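Side-chain contacts in segregation and condensation protein A (Thermococcus onnurineus, PDB 6IVH), which is the kleisin subunit of an archaeal Smc-based condensin and probably bridges SMC proteins in chromosome condensation and segregation: residues D13-L18 against D109-L114; I29-L34 against S61-M66. All coordinates share one frame; numbering follows the deposited sequence.

Interaction 1. Residues D13-L18 against D109-L114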
ATOM      1  N   ASP A  13       3.177   8.939   1.370  1.00 38.60           N
ATOM      2  CA  ASP A  13       2.218  10.021   1.157  1.00 33.26           C
ATOM      3  C   ASP A  13       0.814   9.477   0.928  1.00 37.80           C
ATOM      4  O   ASP A  13      -0.157   9.960   1.521  1.00 38.22           O
ATOM      5  CB  ASP A  13       2.654  10.882  -0.029  1.00 36.28           C
ATOM      6  CG  ASP A  13       3.920  11.665   0.247  1.00 37.72           C
ATOM      7  OD1 ASP A  13       4.117  12.089   1.403  1.00 39.72           O
ATOM      8  OD2 ASP A  13       4.717  11.856  -0.696  1.00 42.44           O
ATOM      9  N   ILE A  14       0.687   8.466   0.067  1.00 36.86           N
ATOM     10  CA  ILE A  14      -0.630   7.921  -0.242  1.00 35.64           C
ATOM     11  C   ILE A  14      -1.208   7.195   0.966  1.00 39.17           C
ATOM     12  O   ILE A  14      -2.400   7.323   1.273  1.00 35.92           O
ATOM     13  CB  ILE A  14      -0.548   7.007  -1.478  1.00 36.84           C
ATOM     14  CG1 ILE A  14      -0.040   7.797  -2.688  1.00 31.42           C
ATOM     15  CG2 ILE A  14      -1.902   6.376  -1.765  1.00 39.14           C
ATOM     16  CD1 ILE A  14       0.160   6.962  -3.935  1.00 30.97           C
ATOM     17  N   LEU A  15      -0.375   6.435   1.681  1.00 40.65           N
ATOM     18  CA  LEU A  15      -0.873   5.682   2.828  1.00 41.08           C
ATOM     19  C   LEU A  15      -1.292   6.610   3.962  1.00 40.27           C
ATOM     20  O   LEU A  15      -2.332   6.389   4.595  1.00 40.88           O
ATOM     21  CB  LEU A  15       0.187   4.687   3.301  1.00 41.60           C
ATOM     22  CG  LEU A  15       0.506   3.546   2.329  1.00 38.09           C
ATOM     23  CD1 LEU A  15       1.810   2.858   2.702  1.00 24.68           C
ATOM     24  CD2 LEU A  15      -0.643   2.545   2.292  1.00 31.80           C
ATOM     25  N   LEU A  16      -0.506   7.661   4.225  1.00 40.42           N
ATOM     26  CA  LEU A  16      -0.844   8.590   5.304  1.00 42.03           C
ATOM     27  C   LEU A  16      -2.142   9.339   5.015  1.00 43.66           C
ATOM     28  O   LEU A  16      -2.952   9.565   5.924  1.00 44.17           O
ATOM     29  CB  LEU A  16       0.296   9.584   5.538  1.00 40.72           C
ATOM     30  CG  LEU A  16       1.571   9.074   6.205  1.00 44.12           C
ATOM     31  CD1 LEU A  16       2.620  10.167   6.290  1.00 40.07           C
ATOM     32  CD2 LEU A  16       1.235   8.561   7.581  1.00 45.33           C
ATOM     33  N   GLN A  17      -2.345   9.755   3.765  1.00 42.63           N
ATOM     34  CA  GLN A  17      -3.566  10.472   3.407  1.00 44.37           C
ATOM     35  C   GLN A  17      -4.790   9.568   3.502  1.00 48.42           C
ATOM     36  O   GLN A  17      -5.900  10.048   3.761  1.00 45.44           O
ATOM     37  CB  GLN A  17      -3.429  11.057   1.997  1.00 42.01           C
ATOM     38  CG  GLN A  17      -4.601  11.947   1.549  1.00 45.24           C
ATOM     39  CD  GLN A  17      -5.702  11.182   0.833  1.00 56.93           C
ATOM     40  OE1 GLN A  17      -5.481  10.087   0.308  1.00 59.58           O
ATOM     41  NE2 GLN A  17      -6.897  11.760   0.807  1.00 56.82           N
ATOM     42  N   LEU A  18      -4.610   8.265   3.280  1.00 46.54           N
ATOM     43  CA  LEU A  18      -5.696   7.319   3.516  1.00 45.25           C
ATOM     44  C   LEU A  18      -6.005   7.211   5.002  1.00 47.57           C
ATOM     45  O   LEU A  18      -7.173   7.142   5.398  1.00 47.21           O
ATOM     46  CB  LEU A  18      -5.337   5.945   2.944  1.00 42.13           C
ATOM     47  CG  LEU A  18      -5.263   5.799   1.421  1.00 38.48           C
ATOM     48  CD1 LEU A  18      -4.785   4.405   1.041  1.00 33.30           C
ATOM     49  CD2 LEU A  18      -6.616   6.093   0.800  1.00 43.46           C
ATOM     50  N   ASP A 109       3.314  -1.911  11.044  1.00 59.90           N
ATOM     51  CA  ASP A 109       3.685  -3.218  10.508  1.00 64.79           C
ATOM     52  C   ASP A 109       3.626  -3.230   8.985  1.00 63.26           C
ATOM     53  O   ASP A 109       4.530  -3.762   8.328  1.00 62.23           O
ATOM     54  CB  ASP A 109       2.782  -4.307  11.089  1.00 64.92           C
ATOM     55  CG  ASP A 109       3.225  -4.760  12.467  1.00 71.60           C
ATOM     56  OD1 ASP A 109       4.450  -4.829  12.705  1.00 66.86           O
ATOM     57  OD2 ASP A 109       2.350  -5.052  13.310  1.00 79.95           O
ATOM     58  N   LEU A 110       2.568  -2.652   8.405  1.00 64.48           N
ATOM     59  CA  LEU A 110       2.466  -2.586   6.950  1.00 58.61           C
ATOM     60  C   LEU A 110       3.575  -1.717   6.367  1.00 58.35           C
ATOM     61  O   LEU A 110       4.147  -2.046   5.321  1.00 58.26           O
ATOM     62  CB  LEU A 110       1.085  -2.058   6.548  1.00 57.52           C
ATOM     63  CG  LEU A 110       0.487  -2.429   5.184  1.00 58.85           C
ATOM     64  CD1 LEU A 110      -0.978  -2.048   5.133  1.00 63.49           C
ATOM     65  CD2 LEU A 110       1.213  -1.770   4.030  1.00 51.37           C
ATOM     66  N   LEU A 111       3.894  -0.607   7.040  1.00 58.52           N
ATOM     67  CA  LEU A 111       4.992   0.251   6.607  1.00 58.21           C
ATOM     68  C   LEU A 111       6.301  -0.526   6.535  1.00 62.30           C
ATOM     69  O   LEU A 111       7.054  -0.400   5.561  1.00 63.30           O
ATOM     70  CB  LEU A 111       5.115   1.442   7.564  1.00 58.16           C
ATOM     71  CG  LEU A 111       4.498   2.790   7.189  1.00 60.25           C
ATOM     72  CD1 LEU A 111       5.369   3.580   6.243  1.00 53.41           C
ATOM     73  CD2 LEU A 111       3.126   2.590   6.574  1.00 57.27           C
ATOM     74  N   ASP A 112       6.586  -1.343   7.553  1.00 59.15           N
ATOM     75  CA  ASP A 112       7.795  -2.162   7.535  1.00 59.76           C
ATOM     76  C   ASP A 112       7.702  -3.263   6.486  1.00 60.23           C
ATOM     77  O   ASP A 112       8.676  -3.533   5.774  1.00 59.19           O
ATOM     78  CB  ASP A 112       8.049  -2.762   8.919  1.00 62.86           C
ATOM     79  CG  ASP A 112       8.787  -1.810   9.844  1.00 70.76           C
ATOM     80  OD1 ASP A 112       8.120  -1.027  10.556  1.00 66.95           O
ATOM     81  OD2 ASP A 112      10.036  -1.845   9.861  1.00 69.77           O
ATOM     82  N   ALA A 113       6.537  -3.907   6.374  1.00 60.95           N
ATOM     83  CA  ALA A 113       6.374  -4.980   5.398  1.00 58.95           C
ATOM     84  C   ALA A 113       6.506  -4.459   3.971  1.00 60.25           C
ATOM     85  O   ALA A 113       7.123  -5.113   3.120  1.00 59.57           O
ATOM     86  CB  ALA A 113       5.024  -5.669   5.594  1.00 55.05           C
ATOM     87  N   LEU A 114       5.940  -3.282   3.690  1.00 60.21           N
ATOM     88  CA  LEU A 114       6.002  -2.752   2.331  1.00 58.05           C
ATOM     89  C   LEU A 114       7.399  -2.242   1.997  1.00 60.39           C
ATOM     90  O   LEU A 114       7.912  -2.497   0.900  1.00 58.79           O
ATOM     91  CB  LEU A 114       4.958  -1.649   2.149  1.00 53.03           C
ATOM     92  CG  LEU A 114       4.994  -0.884   0.829  1.00 56.79           C
ATOM     93  CD1 LEU A 114       4.772  -1.824  -0.336  1.00 58.13           C
ATOM     94  CD2 LEU A 114       3.953   0.222   0.813  1.00 51.52           C
TER
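L15 and L111 mark the nearest approach of the backbones, their CA atoms 8.8 Å apart, where the helix 11-20 meets the helix 107-120. At that spacing the gap is spanned by side chains, and leucine suits it: long enough to reach across, branched at its tip, and without polar atoms that burial would leave in need of partners. L15 carries one whole side of the contact. With CG anti to its carbonyl carbon (chi1 -67°), it directs a single methyl, CD1, at two leucines one helical turn apart. L15 CD1 meets L114 CD2 at 3.9 Å, the two side chains crossing at a slant, and lies 4.1 Å from L111 CD2, where they run past one another in opposite senses. L114 reaches L15 because its CG extends anti to the backbone N (chi1 174°); it also packs on A59 and I62 of the helix 54-72. L111, partly exposed, adds only its CD2 to the contact. F107, from the start of the same helix as L111, also packs on L15. L111 and L114, three residues apart on one face of their helix, thus both meet one methyl of L15, an arrangement characteristic of a small helical bundle, here the N-terminal domain of a kleisin.

Interaction 2. Residues I29-L34 against S61-M66; sequences IDIVDL and SILVRM
I31 and M66 bring the backbones closest, with 6.9 Å between their CA atoms, where the chain leaves the short strand 29-30 for the first turn of the helix 31-47 and passes the helix 54-72. I31 makes the widest contact, and beta-branching suits it, giving one arm for L63 and another for the M66 backbone. Its CD1 lies 3.7 Å from L63 CD2, the two side chains crossing obliquely, while its CG1 sits 3.9 Å from M66 CB and its side chain runs nearly perpendicular to that of M66. CG1 gets there by standing anti to the backbone N (chi1 -169°), and the other branch, CG2, rests 3.8 Å from M66 O. M66, a selenomethionine unbranched at CB, therefore offers its base and backbone to I31, while its side chain also packs on Y105. D30 is the N-cap of the helix 31-47: its OD1 accepts from V32 N at 3.2 Å in a bent bond (141°), its anti side being used with the donor well out of the carboxylate plane. The same oxygen forms a salt bridge with R103, so one aspartate holds two partners. L63 works as a fork, its two methyls serving two partners: CD1 meets L34 CD1 at 3.8 Å, one turn beyond I31. An alanine at I31 removes both the CG1-CD1 arm and CG2, which would probably leave L63 CD2 and M66 CB without their apolar partner and open a gap between the helices. Close by, T35 OG1 lies in hydrogen-bonding position to both I31 O and L63 O.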
ATOM      1  N   ILE A  29      -5.904  -2.819   9.543  1.00 69.15           N
ATOM      2  CA  ILE A  29      -5.912  -2.558   8.110  1.00 65.39           C
ATOM      3  C   ILE A  29      -6.233  -3.856   7.386  1.00 62.21           C
ATOM      4  O   ILE A  29      -5.635  -4.899   7.671  1.00 69.80           O
ATOM      5  CB  ILE A  29      -4.562  -1.988   7.642  1.00 63.22           C
ATOM      6  CG1 ILE A  29      -4.162  -0.769   8.475  1.00 62.73           C
ATOM      7  CG2 ILE A  29      -4.622  -1.636   6.164  1.00 61.23           C
ATOM      8  CD1 ILE A  29      -2.871  -0.133   8.015  1.00 57.35           C
ATOM      9  N   ASP A  30      -7.177  -3.799   6.452  1.00 62.31           N
ATOM     10  CA  ASP A  30      -7.484  -4.939   5.593  1.00 57.70           C
ATOM     11  C   ASP A  30      -6.667  -4.795   4.314  1.00 53.60           C
ATOM     12  O   ASP A  30      -6.948  -3.922   3.487  1.00 56.03           O
ATOM     13  CB  ASP A  30      -8.981  -5.007   5.296  1.00 56.21           C
ATOM     14  CG  ASP A  30      -9.404  -6.347   4.711  1.00 58.10           C
ATOM     15  OD1 ASP A  30      -8.561  -7.029   4.091  1.00 53.69           O
ATOM     16  OD2 ASP A  30     -10.586  -6.719   4.875  1.00 61.40           O
ATOM     17  N   ILE A  31      -5.656  -5.655   4.148  1.00 49.23           N
ATOM     18  CA  ILE A  31      -4.728  -5.513   3.027  1.00 48.64           C
ATOM     19  C   ILE A  31      -5.444  -5.709   1.696  1.00 52.41           C
ATOM     20  O   ILE A  31      -5.024  -5.161   0.669  1.00 50.10           O
ATOM     21  CB  ILE A  31      -3.540  -6.486   3.184  1.00 48.59           C
ATOM     22  CG1 ILE A  31      -2.438  -6.162   2.176  1.00 45.03           C
ATOM     23  CG2 ILE A  31      -3.991  -7.923   3.008  1.00 48.85           C
ATOM     24  CD1 ILE A  31      -1.874  -4.771   2.321  1.00 49.65           C
ATOM     25  N   VAL A  32      -6.533  -6.480   1.687  1.00 50.86           N
ATOM     26  CA  VAL A  32      -7.322  -6.634   0.469  1.00 46.68           C
ATOM     27  C   VAL A  32      -8.090  -5.352   0.174  1.00 48.88           C
ATOM     28  O   VAL A  32      -8.116  -4.870  -0.965  1.00 52.40           O
ATOM     29  CB  VAL A  32      -8.264  -7.845   0.592  1.00 55.47           C
ATOM     30  CG1 VAL A  32      -9.144  -7.966  -0.644  1.00 52.57           C
ATOM     31  CG2 VAL A  32      -7.462  -9.121   0.808  1.00 51.56           C
ATOM     32  N   ASP A  33      -8.718  -4.774   1.199  1.00 52.64           N
ATOM     33  CA  ASP A  33      -9.450  -3.529   1.005  1.00 51.40           C
ATOM     34  C   ASP A  33      -8.508  -2.342   0.848  1.00 49.81           C
ATOM     35  O   ASP A  33      -8.845  -1.373   0.160  1.00 47.35           O
ATOM     36  CB  ASP A  33     -10.407  -3.299   2.175  1.00 58.19           C
ATOM     37  CG  ASP A  33     -11.388  -4.442   2.357  1.00 66.66           C
ATOM     38  OD1 ASP A  33     -11.620  -5.191   1.383  1.00 65.90           O
ATOM     39  OD2 ASP A  33     -11.930  -4.590   3.474  1.00 67.97           O
ATOM     40  N   LEU A  34      -7.326  -2.403   1.468  1.00 52.48           N
ATOM     41  CA  LEU A  34      -6.373  -1.301   1.373  1.00 42.08           C
ATOM     42  C   LEU A  34      -5.767  -1.197  -0.020  1.00 41.60           C
ATOM     43  O   LEU A  34      -5.439  -0.091  -0.469  1.00 42.45           O
ATOM     44  CB  LEU A  34      -5.270  -1.473   2.421  1.00 40.09           C
ATOM     45  CG  LEU A  34      -4.183  -0.403   2.596  1.00 36.53           C
ATOM     46  CD1 LEU A  34      -3.010  -0.589   1.633  1.00 29.35           C
ATOM     47  CD2 LEU A  34      -4.772   0.992   2.464  1.00 35.67           C
ATOM     48  N   SER A  61       2.145  -2.820  -7.105  1.00 36.69           N
ATOM     49  CA  SER A  61       2.319  -4.225  -7.460  1.00 38.02           C
ATOM     50  C   SER A  61       2.513  -5.085  -6.217  1.00 38.35           C
ATOM     51  O   SER A  61       2.014  -6.215  -6.149  1.00 33.32           O
ATOM     52  CB  SER A  61       3.507  -4.384  -8.410  1.00 40.42           C
ATOM     53  OG  SER A  61       3.378  -3.536  -9.540  1.00 50.85           O
ATOM     54  N   ILE A  62       3.230  -4.561  -5.220  1.00 35.31           N
ATOM     55  CA  ILE A  62       3.443  -5.307  -3.985  1.00 37.51           C
ATOM     56  C   ILE A  62       2.129  -5.489  -3.234  1.00 35.66           C
ATOM     57  O   ILE A  62       1.823  -6.585  -2.750  1.00 39.43           O
ATOM     58  CB  ILE A  62       4.500  -4.603  -3.116  1.00 38.31           C
ATOM     59  CG1 ILE A  62       5.829  -4.504  -3.871  1.00 39.99           C
ATOM     60  CG2 ILE A  62       4.675  -5.335  -1.792  1.00 35.62           C
ATOM     61  CD1 ILE A  62       6.891  -3.705  -3.145  1.00 42.25           C
ATOM     62  N   LEU A  63       1.329  -4.422  -3.130  1.00 35.61           N
ATOM     63  CA  LEU A  63       0.051  -4.522  -2.434  1.00 35.92           C
ATOM     64  C   LEU A  63      -0.904  -5.471  -3.144  1.00 35.68           C
ATOM     65  O   LEU A  63      -1.717  -6.135  -2.489  1.00 40.33           O
ATOM     66  CB  LEU A  63      -0.585  -3.138  -2.294  1.00 36.60           C
ATOM     67  CG  LEU A  63       0.134  -2.174  -1.353  1.00 35.12           C
ATOM     68  CD1 LEU A  63      -0.586  -0.834  -1.299  1.00 32.40           C
ATOM     69  CD2 LEU A  63       0.251  -2.782   0.034  1.00 39.44           C
ATOM     70  N   VAL A  64      -0.830  -5.549  -4.474  1.00 32.14           N
ATOM     71  CA  VAL A  64      -1.671  -6.494  -5.200  1.00 37.77           C
ATOM     72  C   VAL A  64      -1.284  -7.926  -4.850  1.00 37.88           C
ATOM     73  O   VAL A  64      -2.151  -8.786  -4.649  1.00 35.83           O
ATOM     74  CB  VAL A  64      -1.589  -6.233  -6.714  1.00 39.99           C
ATOM     75  CG1 VAL A  64      -2.271  -7.354  -7.484  1.00 38.90           C
ATOM     76  CG2 VAL A  64      -2.232  -4.899  -7.053  1.00 36.19           C
ATOM     77  N   ARG A  65       0.020  -8.203  -4.758  1.00 32.97           N
ATOM     78  CA  ARG A  65       0.457  -9.537  -4.361  1.00 41.15           C
ATOM     79  C   ARG A  65       0.081  -9.837  -2.916  1.00 39.75           C
ATOM     80  O   ARG A  65      -0.367 -10.946  -2.603  1.00 39.68           O
ATOM     81  CB  ARG A  65       1.965  -9.683  -4.558  1.00 39.86           C
ATOM     82  CG  ARG A  65       2.529 -10.972  -3.970  1.00 40.25           C
ATOM     83  CD  ARG A  65       4.040 -11.051  -4.117  1.00 38.46           C
ATOM     84  NE  ARG A  65       4.714  -9.906  -3.509  1.00 46.72           N
ATOM     85  CZ  ARG A  65       5.013  -9.811  -2.217  1.00 39.86           C
ATOM     86  NH1 ARG A  65       4.693 -10.792  -1.385  1.00 44.40           N
ATOM     87  NH2 ARG A  65       5.631  -8.730  -1.757  1.00 34.79           N
HETATM   88  N   MSE A  66       0.248  -8.864  -2.026  1.00 36.28           N
HETATM   89  CA  MSE A  66      -0.049  -9.071  -0.614  1.00 39.99           C
HETATM   90  C   MSE A  66      -1.537  -9.304  -0.381  1.00 41.28           C
HETATM   91  O   MSE A  66      -1.923  -9.978   0.575  1.00 44.45           O
HETATM   92  CB  MSE A  66       0.437  -7.881   0.217  1.00 32.69           C
HETATM   93  CG  MSE A  66       1.948  -7.744   0.250  1.00 35.76           C
HETATM   94 SE   MSE A  66       2.550  -6.200   1.267  0.41 24.40          SE
HETATM   95  CE  MSE A  66       1.952  -6.765   3.032  1.00 48.28           C
TER

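In the fold
The centres of the two contacts lie about 11 Å apart, each about 6 Å from the centre of the chain, so both belong to one small core. In sequence, both segments of interaction 2 fall between those of interaction 1, which joins the first and last of the four helices. Their side chains meet directly: L18 CD1 is 3.7 Å from L34 CD2, and L114 CD1 is 3.8 Å from I62 CG2. L110 likewise packs on I29, whose strand 29-30 pairs antiparallel with strand 104-105. Helices far apart in sequence thus share a continuous apolar interior, consistent with a compact helical N-terminal domain of this kleisin.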